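Local coordinates for protein benzoate 1,2-dioxygenase beta subunit (Burkholderia mallei ATCC 23344, PDB 3E99) that is the beta subunit, probably structural rather than catalytic, of the dioxygenase that converts benzoate to its cis-dihydrodiol, at residues V123-D135 against K142-Y154. Residues are numbered along the deposited sequence; the frame is centred on the assembly and turned at random.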
# COMPACT_ATOMS: atom_id res chain seq x y z
N VAL A 123 14.09 5.45 -10.60
CA VAL A 123 12.96 4.65 -10.12
C VAL A 123 11.84 4.69 -11.18
O VAL A 123 11.51 5.77 -11.69
CB VAL A 123 12.37 5.17 -8.80
CG1 VAL A 123 11.14 4.32 -8.37
CG2 VAL A 123 13.42 5.17 -7.69
N SER A 124 11.30 3.52 -11.50
CA SER A 124 10.12 3.35 -12.36
C SER A 124 8.92 2.87 -11.54
O SER A 124 9.12 2.11 -10.60
CB SER A 124 10.45 2.31 -13.41
OG SER A 124 11.49 2.79 -14.25
N SER A 125 7.70 3.35 -11.83
CA SER A 125 6.46 2.86 -11.19
C SER A 125 5.58 2.24 -12.25
O SER A 125 5.47 2.77 -13.36
CB SER A 125 5.58 3.97 -10.54
OG SER A 125 6.02 4.36 -9.28
N TYR A 126 4.93 1.14 -11.88
CA TYR A 126 3.89 0.50 -12.66
C TYR A 126 2.75 0.33 -11.69
O TYR A 126 2.97 -0.04 -10.56
CB TYR A 126 4.36 -0.87 -13.11
CG TYR A 126 5.62 -0.81 -13.92
CD1 TYR A 126 5.56 -0.66 -15.29
CD2 TYR A 126 6.87 -0.85 -13.31
CE1 TYR A 126 6.74 -0.59 -16.04
CE2 TYR A 126 8.03 -0.75 -14.03
CZ TYR A 126 7.96 -0.64 -15.40
OH TYR A 126 9.14 -0.55 -16.11
N PHE A 127 1.53 0.63 -12.13
CA PHE A 127 0.40 0.48 -11.24
C PHE A 127 -0.85 0.11 -11.98
O PHE A 127 -0.94 0.31 -13.18
CB PHE A 127 0.21 1.73 -10.42
CG PHE A 127 -0.32 2.92 -11.20
CD1 PHE A 127 0.57 3.80 -11.80
CD2 PHE A 127 -1.67 3.19 -11.27
CE1 PHE A 127 0.11 4.91 -12.49
CE2 PHE A 127 -2.13 4.31 -11.96
CZ PHE A 127 -1.21 5.15 -12.58
N GLY A 128 -1.78 -0.50 -11.27
CA GLY A 128 -3.03 -0.89 -11.85
C GLY A 128 -3.83 -1.82 -10.97
O GLY A 128 -3.72 -1.76 -9.72
N MSE A 129 -4.67 -2.63 -11.61
CA MSE A 129 -5.56 -3.55 -10.93
C MSE A 129 -5.31 -4.94 -11.47
O MSE A 129 -4.87 -5.13 -12.62
CB MSE A 129 -6.99 -3.09 -11.19
CG MSE A 129 -8.05 -4.03 -10.82
SE MSE A 129 -8.46 -5.19 -12.32
CE MSE A 129 -9.52 -6.03 -11.32
N SER A 130 -5.60 -5.93 -10.65
CA SER A 130 -5.52 -7.31 -11.07
C SER A 130 -6.69 -8.09 -10.51
O SER A 130 -7.23 -7.71 -9.46
CB SER A 130 -4.18 -7.93 -10.61
OG SER A 130 -3.13 -7.45 -11.42
N ARG A 131 -7.11 -9.12 -11.27
CA ARG A 131 -8.05 -10.12 -10.85
C ARG A 131 -7.40 -11.49 -10.90
O ARG A 131 -6.82 -11.90 -11.90
CB ARG A 131 -9.33 -10.10 -11.72
CG ARG A 131 -10.37 -11.07 -11.28
CD ARG A 131 -11.72 -10.89 -12.00
NE ARG A 131 -12.38 -9.66 -11.56
CZ ARG A 131 -12.47 -8.53 -12.28
NH1 ARG A 131 -11.98 -8.45 -13.50
NH2 ARG A 131 -13.06 -7.47 -11.75
N TYR A 132 -7.44 -12.20 -9.78
CA TYR A 132 -6.92 -13.55 -9.70
C TYR A 132 -8.05 -14.54 -9.38
O TYR A 132 -8.89 -14.26 -8.54
CB TYR A 132 -5.89 -13.66 -8.58
CG TYR A 132 -4.47 -13.23 -8.84
CD1 TYR A 132 -4.16 -12.19 -9.70
CD2 TYR A 132 -3.44 -13.76 -8.04
CE1 TYR A 132 -2.83 -11.78 -9.86
CE2 TYR A 132 -2.13 -13.32 -8.15
CZ TYR A 132 -1.82 -12.35 -9.07
OH TYR A 132 -0.51 -11.94 -9.18
N ALA A 133 -8.06 -15.70 -10.05
CA ALA A 133 -8.76 -16.89 -9.56
C ALA A 133 -7.71 -17.87 -9.08
O ALA A 133 -6.78 -18.20 -9.83
CB ALA A 133 -9.59 -17.53 -10.68
N ILE A 134 -7.85 -18.32 -7.84
CA ILE A 134 -6.84 -19.13 -7.18
C ILE A 134 -7.49 -20.40 -6.64
O ILE A 134 -8.45 -20.32 -5.89
CB ILE A 134 -6.20 -18.38 -6.00
CG1 ILE A 134 -5.65 -17.02 -6.40
CG2 ILE A 134 -5.11 -19.23 -5.38
CD1 ILE A 134 -5.54 -16.04 -5.25
N ASP A 135 -6.91 -21.54 -7.00
CA ASP A 135 -7.36 -22.86 -6.56
C ASP A 135 -6.68 -23.26 -5.26
O ASP A 135 -5.44 -23.43 -5.20
CB ASP A 135 -7.04 -23.88 -7.66
CG ASP A 135 -7.47 -25.30 -7.30
OD1 ASP A 135 -8.16 -25.53 -6.27
OD2 ASP A 135 -7.11 -26.18 -8.07
N LYS A 142 -2.78 -22.45 -6.05
CA LYS A 142 -2.36 -22.39 -7.43
C LYS A 142 -3.24 -21.43 -8.21
O LYS A 142 -4.47 -21.57 -8.23
CB LYS A 142 -2.44 -23.78 -8.10
CG LYS A 142 -1.57 -24.88 -7.52
CD LYS A 142 -0.11 -24.79 -8.03
CE LYS A 142 0.82 -25.80 -7.41
NZ LYS A 142 2.17 -25.81 -8.12
N ILE A 143 -2.61 -20.42 -8.80
CA ILE A 143 -3.32 -19.50 -9.68
C ILE A 143 -3.89 -20.21 -10.91
O ILE A 143 -3.16 -20.85 -11.65
CB ILE A 143 -2.43 -18.33 -10.13
CG1 ILE A 143 -2.04 -17.47 -8.88
CG2 ILE A 143 -3.17 -17.54 -11.23
CD1 ILE A 143 -0.81 -16.63 -9.00
N VAL A 144 -5.19 -20.06 -11.13
CA VAL A 144 -5.88 -20.65 -12.30
C VAL A 144 -6.03 -19.59 -13.39
O VAL A 144 -5.94 -19.89 -14.57
CB VAL A 144 -7.28 -21.15 -11.91
CG1 VAL A 144 -8.04 -21.53 -13.15
CG2 VAL A 144 -7.17 -22.33 -10.96
N SER A 145 -6.19 -18.33 -13.00
CA SER A 145 -6.29 -17.22 -13.96
C SER A 145 -5.76 -15.91 -13.36
O SER A 145 -6.07 -15.58 -12.23
CB SER A 145 -7.75 -17.05 -14.42
OG SER A 145 -8.01 -15.74 -14.93
N LYS A 146 -4.96 -15.18 -14.14
CA LYS A 146 -4.48 -13.86 -13.80
C LYS A 146 -4.79 -12.85 -14.91
O LYS A 146 -4.44 -13.04 -16.07
CB LYS A 146 -3.00 -13.89 -13.45
CG LYS A 146 -2.34 -12.52 -13.27
CD LYS A 146 -1.08 -12.68 -12.55
CE LYS A 146 -0.26 -11.36 -12.55
NZ LYS A 146 0.90 -11.50 -11.58
N TYR A 147 -5.46 -11.77 -14.53
CA TYR A 147 -5.85 -10.69 -15.39
C TYR A 147 -5.28 -9.42 -14.77
O TYR A 147 -5.52 -9.14 -13.58
CB TYR A 147 -7.37 -10.60 -15.41
CG TYR A 147 -7.94 -9.43 -16.15
CD1 TYR A 147 -7.99 -9.42 -17.53
CD2 TYR A 147 -8.48 -8.35 -15.46
CE1 TYR A 147 -8.54 -8.37 -18.22
CE2 TYR A 147 -9.04 -7.29 -16.14
CZ TYR A 147 -9.07 -7.30 -17.52
OH TYR A 147 -9.64 -6.23 -18.19
N VAL A 148 -4.53 -8.66 -15.57
CA VAL A 148 -3.81 -7.49 -15.10
C VAL A 148 -4.14 -6.33 -15.98
O VAL A 148 -3.91 -6.38 -17.19
CB VAL A 148 -2.28 -7.68 -15.17
CG1 VAL A 148 -1.56 -6.41 -14.66
CG2 VAL A 148 -1.83 -8.88 -14.42
N VAL A 149 -4.64 -5.28 -15.37
CA VAL A 149 -4.86 -3.98 -16.00
C VAL A 149 -3.74 -3.01 -15.58
O VAL A 149 -3.62 -2.60 -14.39
CB VAL A 149 -6.27 -3.46 -15.60
CG1 VAL A 149 -6.58 -2.05 -16.17
CG2 VAL A 149 -7.30 -4.49 -16.07
N LEU A 150 -2.87 -2.70 -16.55
CA LEU A 150 -1.82 -1.71 -16.36
C LEU A 150 -2.36 -0.35 -16.69
O LEU A 150 -2.71 -0.06 -17.85
CB LEU A 150 -0.62 -1.99 -17.23
CG LEU A 150 0.53 -0.99 -17.20
CD1 LEU A 150 1.25 -1.07 -15.89
CD2 LEU A 150 1.43 -1.30 -18.36
N LYS A 151 -2.41 0.51 -15.70
CA LYS A 151 -2.96 1.82 -15.92
C LYS A 151 -2.01 2.83 -16.54
O LYS A 151 -2.46 3.69 -17.29
CB LYS A 151 -3.66 2.36 -14.68
CG LYS A 151 -4.97 1.63 -14.37
CD LYS A 151 -5.70 2.19 -13.16
CE LYS A 151 -7.05 1.49 -13.04
NZ LYS A 151 -7.88 1.91 -11.90
N ASN A 152 -0.72 2.75 -16.25
CA ASN A 152 0.22 3.68 -16.85
C ASN A 152 0.94 2.96 -17.97
O ASN A 152 2.08 2.56 -17.85
CB ASN A 152 1.16 4.33 -15.82
CG ASN A 152 2.06 3.35 -15.12
OD1 ASN A 152 1.66 2.25 -14.71
ND2 ASN A 152 3.29 3.73 -14.97
N ASP A 153 0.20 2.74 -19.04
CA ASP A 153 0.66 1.85 -20.09
C ASP A 153 1.62 2.50 -21.09
O ASP A 153 2.45 1.81 -21.67
CB ASP A 153 -0.51 1.18 -20.81
CG ASP A 153 -1.39 2.14 -21.52
OD1 ASP A 153 -1.60 3.27 -21.01
OD2 ASP A 153 -1.89 1.77 -22.60
N TYR A 154 1.53 3.82 -21.29
CA TYR A 154 2.46 4.53 -22.18
C TYR A 154 3.61 5.13 -21.36
O TYR A 154 4.75 4.67 -21.45
CB TYR A 154 1.73 5.61 -22.97
O HOH W 1 -8.57 -13.73 -13.55
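K146 NZ donates to Y132 OH over 2.8 Å, and the extended lysine runs alongside the tyrosine ring, CD within 3.3 Å of Y132 CE1. E17 also bonds the tyrosine hydroxyl, while Y33 and O of the C-terminal I164 take the same ammonium. Where the second strand ends, the N152 side-chain amide continues the ladder: its ND2 reaches S125 O at 2.9 Å and its OD1 accepts from F127 N at 3.0 Å, fixing the amide's rotation. With N152 CG held between its backbone N and carbonyl carbon (chi1 63°), the amide plane tilts 18° against that of the F127 ring, CB 3.5 Å from F127 CE1. Between these sites an antiparallel ladder joins M129 to V149 and R131 to Y147. Beyond Y132, a classic beta bulge has A133 O accepting from V144 N (2.8 Å) and S145 N (3.2 Å). I143 CD1 packs 3.7 Å from Y132 CE2, under helix 7-22; on the other face selenomethionine M129 SE meets V149 CG2 and the Y147 ring edge, and R131, salt-bridged to E100, has NH1 near that ring. This hairpin centres the curved sheet of the NTF2-like fold, its buried lysine probably kept charged by Y132, Y33 and the terminus.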